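Local coordinates for protein Plm1 (Streptomyces sp. HK803, PDB 4HXY) that probably reduces the beta-keto group of a polyketide intermediate with NADPH, as the ketoreductase of the first phoslactomycin synthase module, at residues T5-E10 with T176-T181; D22-N27 with G39-D44; V93-V98 with A162-Q167. One frame throughout, in Å; residues are numbered along the deposited sequence.

Interaction 1. Residues T5-E10 with T176-T181; sequences TGWFSE and TPAPQT
One hydrogen bond across the contact grips Trp7 O, and it is nearly straight: Thr176 N donates to it over 3.0 Å, at an N-H...O angle of 167°. The donor stands above the carbonyl plane. One residue further on, a water bridges the two segments, donating to Phe8 O at 2.8 Å and lying 2.5 Å from Thr176 OG1. The threonine hydroxyl sits between its own backbone N and carbonyl carbon (chi1 57°), which turns CG2 onto Ser9; in this one of its two conformers the methyl presses on Ser9 CB at 3.3 Å, closer than two carbons normally come.

The apolar half belongs to the indole of Trp7. Two CH-pi contacts fall on the same ring face: Ala178 CB stands 3.5 Å from the centroid of the Trp7 five-membered ring, and Pro179 CD stands 3.5 Å from that of the six-membered ring. Both carbons sit nearly along the ring normal, so the chain at 178-179 lies across the indole like a lid. Trp7 also touches Ala394 and Gln397 of helix 388-400, and Gln397 NE2 is hydrogen-bonded to Pro179 O.

Strand 6-14 runs antiparallel to strand 167-175 on one side and to strand 408-412 on the other, and residues 176-181 lead from strand 167-175 toward strand 189-193, a path typical of the two-subdomain fold of modular polyketide ketoreductases.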
loop_
_atom_site.group_PDB
_atom_site.type_symbol
_atom_site.label_atom_id
_atom_site.label_comp_id
_atom_site.label_asym_id
_atom_site.label_seq_id
_atom_site.Cartn_x
_atom_site.Cartn_y
_atom_site.Cartn_z
ATOM N N THR A 5 -15.391 -15.117 -2.281
ATOM C CA THR A 5 -14.212 -14.290 -2.097
ATOM C C THR A 5 -14.052 -13.390 -3.292
ATOM O O THR A 5 -13.945 -13.875 -4.420
ATOM C CB THR A 5 -12.941 -15.137 -1.907
ATOM O OG1 THR A 5 -13.118 -15.997 -0.770
ATOM C CG2 THR A 5 -11.718 -14.232 -1.674
ATOM N N GLY A 6 -14.016 -12.082 -3.052
ATOM C CA GLY A 6 -13.814 -11.124 -4.131
ATOM C C GLY A 6 -12.341 -10.957 -4.462
ATOM O O GLY A 6 -11.504 -10.821 -3.549
ATOM N N TRP A 7 -12.039 -10.971 -5.763
ATOM C CA TRP A 7 -10.695 -10.732 -6.296
ATOM C C TRP A 7 -10.756 -9.499 -7.165
ATOM O O TRP A 7 -11.614 -9.384 -8.054
ATOM C CB TRP A 7 -10.188 -11.906 -7.112
ATOM C CG TRP A 7 -9.774 -13.051 -6.282
ATOM C CD1 TRP A 7 -10.589 -13.919 -5.614
ATOM C CD2 TRP A 7 -8.435 -13.488 -6.034
ATOM N NE1 TRP A 7 -9.828 -14.874 -4.956
ATOM C CE2 TRP A 7 -8.510 -14.622 -5.196
ATOM C CE3 TRP A 7 -7.189 -13.037 -6.437
ATOM C CZ2 TRP A 7 -7.371 -15.308 -4.774
ATOM C CZ3 TRP A 7 -6.057 -13.700 -5.990
ATOM C CH2 TRP A 7 -6.162 -14.823 -5.171
ATOM N N PHE A 8 -9.867 -8.551 -6.883
ATOM C CA PHE A 8 -9.840 -7.301 -7.610
ATOM C C PHE A 8 -8.413 -6.905 -7.942
ATOM O O PHE A 8 -7.451 -7.471 -7.408
ATOM C CB PHE A 8 -10.524 -6.173 -6.800
ATOM C CG PHE A 8 -11.795 -6.596 -6.130
ATOM C CD1 PHE A 8 -11.782 -7.108 -4.848
ATOM C CD2 PHE A 8 -12.998 -6.489 -6.795
ATOM C CE1 PHE A 8 -12.962 -7.494 -4.222
ATOM C CE2 PHE A 8 -14.187 -6.877 -6.193
ATOM C CZ PHE A 8 -14.169 -7.383 -4.897
ATOM N N SER A 9 -8.296 -5.950 -8.863
ATOM C CA SER A 9 -7.012 -5.396 -9.261
ATOM C C SER A 9 -7.162 -3.928 -9.643
ATOM O O SER A 9 -8.185 -3.531 -10.161
ATOM C CB SER A 9 -6.466 -6.149 -10.467
ATOM O OG SER A 9 -5.133 -5.749 -10.741
ATOM N N GLU A 10 -6.106 -3.164 -9.425
ATOM C CA GLU A 10 -5.942 -1.868 -10.049
ATOM C C GLU A 10 -5.867 -2.020 -11.568
ATOM O O GLU A 10 -5.262 -2.971 -12.090
ATOM C CB GLU A 10 -4.648 -1.220 -9.543
ATOM C CG GLU A 10 -4.397 0.158 -10.083
ATOM C CD GLU A 10 -2.974 0.639 -9.836
ATOM O OE1 GLU A 10 -2.789 1.479 -8.943
ATOM O OE2 GLU A 10 -2.045 0.179 -10.539
ATOM N N THR A 176 -11.026 -9.147 -10.968
ATOM C CA THR A 176 -10.195 -10.047 -11.780
ATOM C C THR A 176 -10.612 -11.481 -11.535
ATOM O O THR A 176 -11.286 -11.786 -10.547
ATOM C CB THR A 176 -8.693 -10.027 -11.433
ATOM O OG1 THR A 176 -8.509 -10.343 -10.038
ATOM C CG2 THR A 176 -8.060 -8.731 -11.794
ATOM N N PRO A 177 -10.184 -12.381 -12.428
ATOM C CA PRO A 177 -10.398 -13.789 -12.120
ATOM C C PRO A 177 -9.546 -14.236 -10.938
ATOM O O PRO A 177 -8.434 -13.739 -10.746
ATOM C CB PRO A 177 -9.944 -14.509 -13.393
ATOM C CG PRO A 177 -10.038 -13.513 -14.468
ATOM C CD PRO A 177 -9.776 -12.175 -13.831
ATOM N N ALA A 178 -10.060 -15.176 -10.169
ATOM C CA ALA A 178 -9.269 -15.825 -9.086
ATOM C C ALA A 178 -8.414 -16.935 -9.686
ATOM O O ALA A 178 -8.916 -17.765 -10.446
ATOM C CB ALA A 178 -10.181 -16.378 -8.022
ATOM N N PRO A 179 -7.110 -16.959 -9.357
ATOM C CA PRO A 179 -6.221 -18.000 -9.825
ATOM C C PRO A 179 -6.715 -19.404 -9.432
ATOM O O PRO A 179 -7.257 -19.594 -8.365
ATOM C CB PRO A 179 -4.896 -17.673 -9.108
ATOM C CG PRO A 179 -4.981 -16.222 -8.849
ATOM C CD PRO A 179 -6.398 -15.982 -8.510
ATOM N N GLN A 180 -6.529 -20.363 -10.325
ATOM C CA GLN A 180 -6.865 -21.759 -10.048
ATOM C C GLN A 180 -5.561 -22.544 -10.116
ATOM O O GLN A 180 -5.049 -22.806 -11.194
ATOM C CB GLN A 180 -7.907 -22.261 -11.046
ATOM C CG GLN A 180 -9.244 -21.532 -10.922
ATOM C CD GLN A 180 -10.281 -21.976 -11.934
ATOM O OE1 GLN A 180 -11.341 -21.351 -12.059
ATOM N NE2 GLN A 180 -10.002 -23.072 -12.641
ATOM N N THR A 181 -5.038 -22.917 -8.950
ATOM C CA THR A 181 -3.638 -23.340 -8.789
ATOM C C THR A 181 -3.470 -24.666 -8.071
ATOM O O THR A 181 -4.424 -25.211 -7.513
ATOM C CB THR A 181 -2.832 -22.304 -7.942
ATOM O OG1 THR A 181 -3.191 -22.411 -6.550
ATOM C CG2 THR A 181 -3.052 -20.870 -8.436
HETATM O O HOH W 1 -6.634 -9.856 -8.520
#

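Interaction 2. Residues D22-N27 with G39-D44; sequences DRVPGN and GSLFDD
Two loops at the rim of the N-terminal Rossmann-like half meet here, one leading into strand 28-32, the other following helix 36-39 through a type I beta turn from Gly39 to Phe42. The turn's third residue supplies the main backbone tie: Val24 N donates to Leu41 O over 2.9 Å, almost straight at 172°, from above the carbonyl plane.

Beneath this bond Val24 and Phe42 run alongside each other in the same direction. Val24 CB approaches Phe42 CE1 to 3.7 Å, meeting the ring obliquely, while Val24 CG2 leans toward Leu41 CB. An alanine in place of Phe42 would remove the ring that meets Val24 and Trp28, and would probably leave the Val24 side of the contact less firmly packed.

On the exposed side the chain of Arg23, bent at chi3 (-71°), brings NH1 to 2.8 Å from Asp43 OD2. In this salt bridge NH1 meets the oxygen from above the carboxylate plane, and the two flat groups are turned 36° apart. Further along, water replaces direct bonds. One water accepts from Asp43 N at 2.9 Å and sits beside Val24 O and Gly26 O; two more each bridge Gly26 O and Asp43 O; a fourth donates to Asn27 OD1 and Asp44 O, 2.6 Å from each. At the backbone angles of Gly26 a CB would collide with the carbonyl O of Pro25.

Helix 137-148 packs on the contact, with Ala144 and Thr148 against Val24 and Arg140 against Leu41, while Asn27 N bonds to Asp58 OD2 just ahead of strand 59-63.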
loop_
_atom_site.group_PDB
_atom_site.type_symbol
_atom_site.label_atom_id
_atom_site.label_comp_id
_atom_site.label_asym_id
_atom_site.label_seq_id
_atom_site.Cartn_x
_atom_site.Cartn_y
_atom_site.Cartn_z
ATOM N N ASP A 22 -1.246 25.407 -22.160
ATOM C CA ASP A 22 0.171 25.817 -22.231
ATOM C C ASP A 22 0.690 26.431 -20.925
ATOM O O ASP A 22 1.900 26.545 -20.719
ATOM C CB ASP A 22 0.392 26.803 -23.389
ATOM C CG ASP A 22 -0.138 28.200 -23.090
ATOM O OD1 ASP A 22 -1.365 28.339 -22.857
ATOM O OD2 ASP A 22 0.669 29.161 -23.098
ATOM N N ARG A 23 -0.234 26.837 -20.060
ATOM C CA ARG A 23 0.102 27.440 -18.775
ATOM C C ARG A 23 -1.079 27.233 -17.838
ATOM O O ARG A 23 -2.138 26.770 -18.262
ATOM C CB ARG A 23 0.400 28.932 -18.937
ATOM C CG ARG A 23 -0.770 29.756 -19.500
ATOM C CD ARG A 23 -0.379 31.223 -19.752
ATOM N NE ARG A 23 -0.201 31.963 -18.503
ATOM C CZ ARG A 23 -1.194 32.439 -17.747
ATOM N NH1 ARG A 23 -0.916 33.086 -16.617
ATOM N NH2 ARG A 23 -2.466 32.267 -18.102
ATOM N N VAL A 24 -0.890 27.566 -16.565
ATOM C CA VAL A 24 -1.949 27.437 -15.561
ATOM C C VAL A 24 -2.191 28.823 -14.980
ATOM O O VAL A 24 -1.308 29.390 -14.349
ATOM C CB VAL A 24 -1.564 26.459 -14.426
ATOM C CG1 VAL A 24 -2.712 26.318 -13.445
ATOM C CG2 VAL A 24 -1.170 25.100 -14.993
ATOM N N PRO A 25 -3.384 29.389 -15.211
ATOM C CA PRO A 25 -3.592 30.739 -14.721
ATOM C C PRO A 25 -3.851 30.775 -13.234
ATOM O O PRO A 25 -4.347 29.792 -12.666
ATOM C CB PRO A 25 -4.849 31.187 -15.468
ATOM C CG PRO A 25 -5.618 29.942 -15.665
ATOM C CD PRO A 25 -4.584 28.851 -15.873
ATOM N N GLY A 26 -3.532 31.914 -12.628
ATOM C CA GLY A 26 -3.926 32.210 -11.259
ATOM C C GLY A 26 -2.742 32.331 -10.319
ATOM O O GLY A 26 -1.578 32.346 -10.735
ATOM N N ASN A 27 -3.065 32.407 -9.036
ATOM C CA ASN A 27 -2.107 32.601 -7.973
ATOM C C ASN A 27 -1.942 31.263 -7.246
ATOM O O ASN A 27 -2.748 30.933 -6.384
ATOM C CB ASN A 27 -2.661 33.666 -7.030
ATOM C CG ASN A 27 -1.706 34.056 -5.923
ATOM O OD1 ASN A 27 -0.490 33.831 -5.994
ATOM N ND2 ASN A 27 -2.261 34.670 -4.878
ATOM N N GLY A 39 7.271 24.521 -12.380
ATOM C CA GLY A 39 7.146 25.852 -11.787
ATOM C C GLY A 39 6.871 26.914 -12.846
ATOM O O GLY A 39 6.206 27.929 -12.584
ATOM N N SER A 40 7.396 26.675 -14.047
ATOM C CA SER A 40 7.267 27.617 -15.162
ATOM C C SER A 40 5.878 27.655 -15.796
ATOM O O SER A 40 5.621 28.497 -16.665
ATOM C CB SER A 40 8.328 27.319 -16.223
ATOM O OG SER A 40 8.111 26.047 -16.820
ATOM N N LEU A 41 4.975 26.766 -15.383
ATOM C CA LEU A 41 3.582 26.810 -15.819
ATOM C C LEU A 41 2.814 27.966 -15.173
ATOM O O LEU A 41 1.750 28.353 -15.660
ATOM C CB LEU A 41 2.872 25.493 -15.500
ATOM C CG LEU A 41 3.252 24.290 -16.366
ATOM C CD1 LEU A 41 2.655 23.019 -15.777
ATOM C CD2 LEU A 41 2.771 24.479 -17.806
ATOM N N PHE A 42 3.366 28.490 -14.082
ATOM C CA PHE A 42 2.705 29.448 -13.219
ATOM C C PHE A 42 3.393 30.794 -13.318
ATOM O O PHE A 42 4.615 30.876 -13.388
ATOM C CB PHE A 42 2.765 28.975 -11.766
ATOM C CG PHE A 42 2.223 27.595 -11.574
ATOM C CD1 PHE A 42 0.863 27.402 -11.406
ATOM C CD2 PHE A 42 3.061 26.489 -11.587
ATOM C CE1 PHE A 42 0.351 26.124 -11.269
ATOM C CE2 PHE A 42 2.556 25.217 -11.426
ATOM C CZ PHE A 42 1.206 25.030 -11.260
ATOM N N ASP A 43 2.595 31.853 -13.332
ATOM C CA ASP A 43 3.142 33.191 -13.273
ATOM C C ASP A 43 3.218 33.568 -11.798
ATOM O O ASP A 43 2.213 33.537 -11.090
ATOM C CB ASP A 43 2.258 34.171 -14.061
ATOM C CG ASP A 43 2.394 34.003 -15.574
ATOM O OD1 ASP A 43 3.416 33.457 -16.053
ATOM O OD2 ASP A 43 1.473 34.421 -16.301
ATOM N N ASP A 44 4.422 33.891 -11.351
ATOM C CA ASP A 44 4.677 34.377 -10.012
ATOM C C ASP A 44 4.081 33.514 -8.895
ATOM O O ASP A 44 3.409 34.025 -7.996
ATOM C CB ASP A 44 4.179 35.823 -9.916
ATOM C CG ASP A 44 4.808 36.711 -10.983
ATOM O OD1 ASP A 44 4.132 37.044 -11.975
ATOM O OD2 ASP A 44 5.998 37.041 -10.828
HETATM O O HOH W 2 3.728 27.864 -19.472
HETATM O O HOH W 3 -0.251 31.501 -13.012
HETATM O O HOH W 4 0.835 31.321 -9.692
HETATM O O HOH W 5 -0.213 34.840 -11.497
HETATM O O HOH W 6 1.222 35.319 -7.314
#

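Interaction 3. Residues V93-V98 with A162-Q167; sequences VGVGTV and AVRDGQ
Arg164 starts from a CB directed at residues 93-98, and its chain bends at chi2 (-69°) and reaches tip to tip toward Val95. CG lies 4.0 Å from Val95 CG2 and has Thr97 CG2 at 4.1 Å, the same methyl that flanks CD. NE comes to 3.8 Å from Val95 CG2, which lies over one face of the guanidinium, offset toward its rim.

Beyond CZ the two tips go separate ways. NH1 folds back to its own strand and donates to Val163 O at 2.9 Å, the acceptor being close to the guanidinium plane and the bond fairly straight (162°). NH2 has Val93 O at its edge, 3.0 Å away. Two salt bridges, from NH2 to Asp130 OD2, the strongest polar partner, and from NE to Asp100 OD1, are likely to keep the buried guanidinium charged. Asp100 also takes the amides of Val95, Gly96 and Thr97, so one aspartate probably helps to set both the loop and the arginine.

Alongside, Ala162 CB meets Val95 CG2 at 3.6 Å, and Trp12 of strand 6-14 covers this apolar patch.

Arg164 opens a type I' turn closed at Gln167 by a reciprocal pair of backbone hydrogen bonds, the signature of a two-residue beta hairpin; it joins strands 160-164 and 167-175 at the end of the Rossmann-like structural half of the ketoreductase.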
loop_
_atom_site.group_PDB
_atom_site.type_symbol
_atom_site.label_atom_id
_atom_site.label_comp_id
_atom_site.label_asym_id
_atom_site.label_seq_id
_atom_site.Cartn_x
_atom_site.Cartn_y
_atom_site.Cartn_z
ATOM N N VAL A 93 3.238 4.803 -9.582
ATOM C CA VAL A 93 2.227 3.857 -10.072
ATOM C C VAL A 93 2.707 3.166 -11.348
ATOM O O VAL A 93 3.541 3.709 -12.098
ATOM C CB VAL A 93 0.853 4.565 -10.331
ATOM C CG1 VAL A 93 0.312 5.187 -9.042
ATOM C CG2 VAL A 93 0.945 5.638 -11.413
ATOM N N GLY A 94 2.165 1.973 -11.571
ATOM C CA GLY A 94 2.463 1.168 -12.759
ATOM C C GLY A 94 1.206 1.139 -13.592
ATOM O O GLY A 94 0.251 0.448 -13.250
ATOM N N VAL A 95 1.186 1.907 -14.676
ATOM C CA VAL A 95 0.005 1.951 -15.545
ATOM C C VAL A 95 -0.185 0.673 -16.380
ATOM O O VAL A 95 -1.308 0.331 -16.749
ATOM C CB VAL A 95 0.023 3.181 -16.451
ATOM C CG1 VAL A 95 -1.147 3.138 -17.409
ATOM C CG2 VAL A 95 -0.025 4.446 -15.601
ATOM N N GLY A 96 0.904 -0.036 -16.638
ATOM C CA GLY A 96 0.873 -1.272 -17.431
ATOM C C GLY A 96 1.116 -1.011 -18.908
ATOM O O GLY A 96 0.682 -1.795 -19.758
ATOM N N THR A 97 1.793 0.097 -19.206
ATOM C CA THR A 97 2.205 0.435 -20.573
ATOM C C THR A 97 3.689 0.099 -20.783
ATOM O O THR A 97 4.383 -0.315 -19.848
ATOM C CB THR A 97 1.954 1.924 -20.878
ATOM O OG1 THR A 97 2.382 2.218 -22.210
ATOM C CG2 THR A 97 2.699 2.826 -19.904
ATOM N N VAL A 98 4.164 0.275 -22.016
ATOM C CA VAL A 98 5.562 -0.006 -22.383
ATOM C C VAL A 98 6.545 0.999 -21.766
ATOM O O VAL A 98 7.681 0.641 -21.440
ATOM C CB VAL A 98 5.731 -0.057 -23.939
ATOM C CG1 VAL A 98 7.200 0.081 -24.360
ATOM C CG2 VAL A 98 5.129 -1.350 -24.501
ATOM N N ALA A 162 -2.443 9.539 -14.196
ATOM C CA ALA A 162 -1.076 9.347 -14.608
ATOM C C ALA A 162 -0.906 9.862 -16.025
ATOM O O ALA A 162 -1.790 9.706 -16.869
ATOM C CB ALA A 162 -0.683 7.862 -14.514
ATOM N N VAL A 163 0.240 10.480 -16.272
ATOM C CA VAL A 163 0.625 10.911 -17.623
ATOM C C VAL A 163 1.668 9.950 -18.181
ATOM O O VAL A 163 2.680 9.660 -17.542
ATOM C CB VAL A 163 1.148 12.371 -17.651
ATOM C CG1 VAL A 163 1.515 12.746 -19.087
ATOM C CG2 VAL A 163 0.099 13.323 -17.109
ATOM N N ARG A 164 1.373 9.394 -19.358
ATOM C CA ARG A 164 2.285 8.477 -20.048
ATOM C C ARG A 164 2.249 8.821 -21.526
ATOM O O ARG A 164 1.171 8.870 -22.122
ATOM C CB ARG A 164 1.879 7.014 -19.849
ATOM C CG ARG A 164 1.918 6.517 -18.377
ATOM C CD ARG A 164 3.334 6.422 -17.836
ATOM N NE ARG A 164 3.396 5.828 -16.496
ATOM C CZ ARG A 164 3.360 6.514 -15.355
ATOM N NH1 ARG A 164 3.240 7.841 -15.343
ATOM N NH2 ARG A 164 3.441 5.858 -14.217
ATOM N N ASP A 165 3.421 9.123 -22.080
ATOM C CA ASP A 165 3.563 9.547 -23.490
ATOM C C ASP A 165 2.571 10.657 -23.852
ATOM O O ASP A 165 1.925 10.638 -24.907
ATOM C CB ASP A 165 3.433 8.348 -24.443
ATOM C CG ASP A 165 4.110 8.598 -25.812
ATOM O OD1 ASP A 165 4.866 9.593 -25.963
ATOM O OD2 ASP A 165 3.889 7.777 -26.733
ATOM N N GLY A 166 2.420 11.622 -22.954
ATOM C CA GLY A 166 1.519 12.744 -23.184
ATOM C C GLY A 166 0.022 12.473 -23.080
ATOM O O GLY A 166 -0.776 13.364 -23.326
ATOM N N GLN A 167 -0.360 11.254 -22.713
ATOM C CA GLN A 167 -1.767 10.897 -22.561
ATOM C C GLN A 167 -2.100 10.771 -21.085
ATOM O O GLN A 167 -1.247 10.373 -20.300
ATOM C CB GLN A 167 -2.050 9.559 -23.234
ATOM C CG GLN A 167 -1.787 9.553 -24.727
ATOM C CD GLN A 167 -2.918 10.204 -25.473
ATOM O OE1 GLN A 167 -3.976 9.595 -25.660
ATOM N NE2 GLN A 167 -2.724 11.456 -25.875
#

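In the fold
Interaction 2 closes first along the chain, then interaction 3, and both are nested in the long loop that interaction 1 shuts between residues 5-10 and 176-181. Interactions 1 and 3 have centres 23 Å apart and touch through Glu10 OE2 and Gly94 O, 3.6 Å apart; strand 6-14 serves both, carrying Trp7 at one and Trp12 at the other, and strand 167-175 connects them too. Interaction 2 lies at the periphery, its centre 24 Å from that of interaction 3 and 44 Å from that of interaction 1. They mark the path from the outer loops of the N-terminal half to the crossing into the half that binds NADPH, a cofactor about 13 Å from the side chain of Phe8.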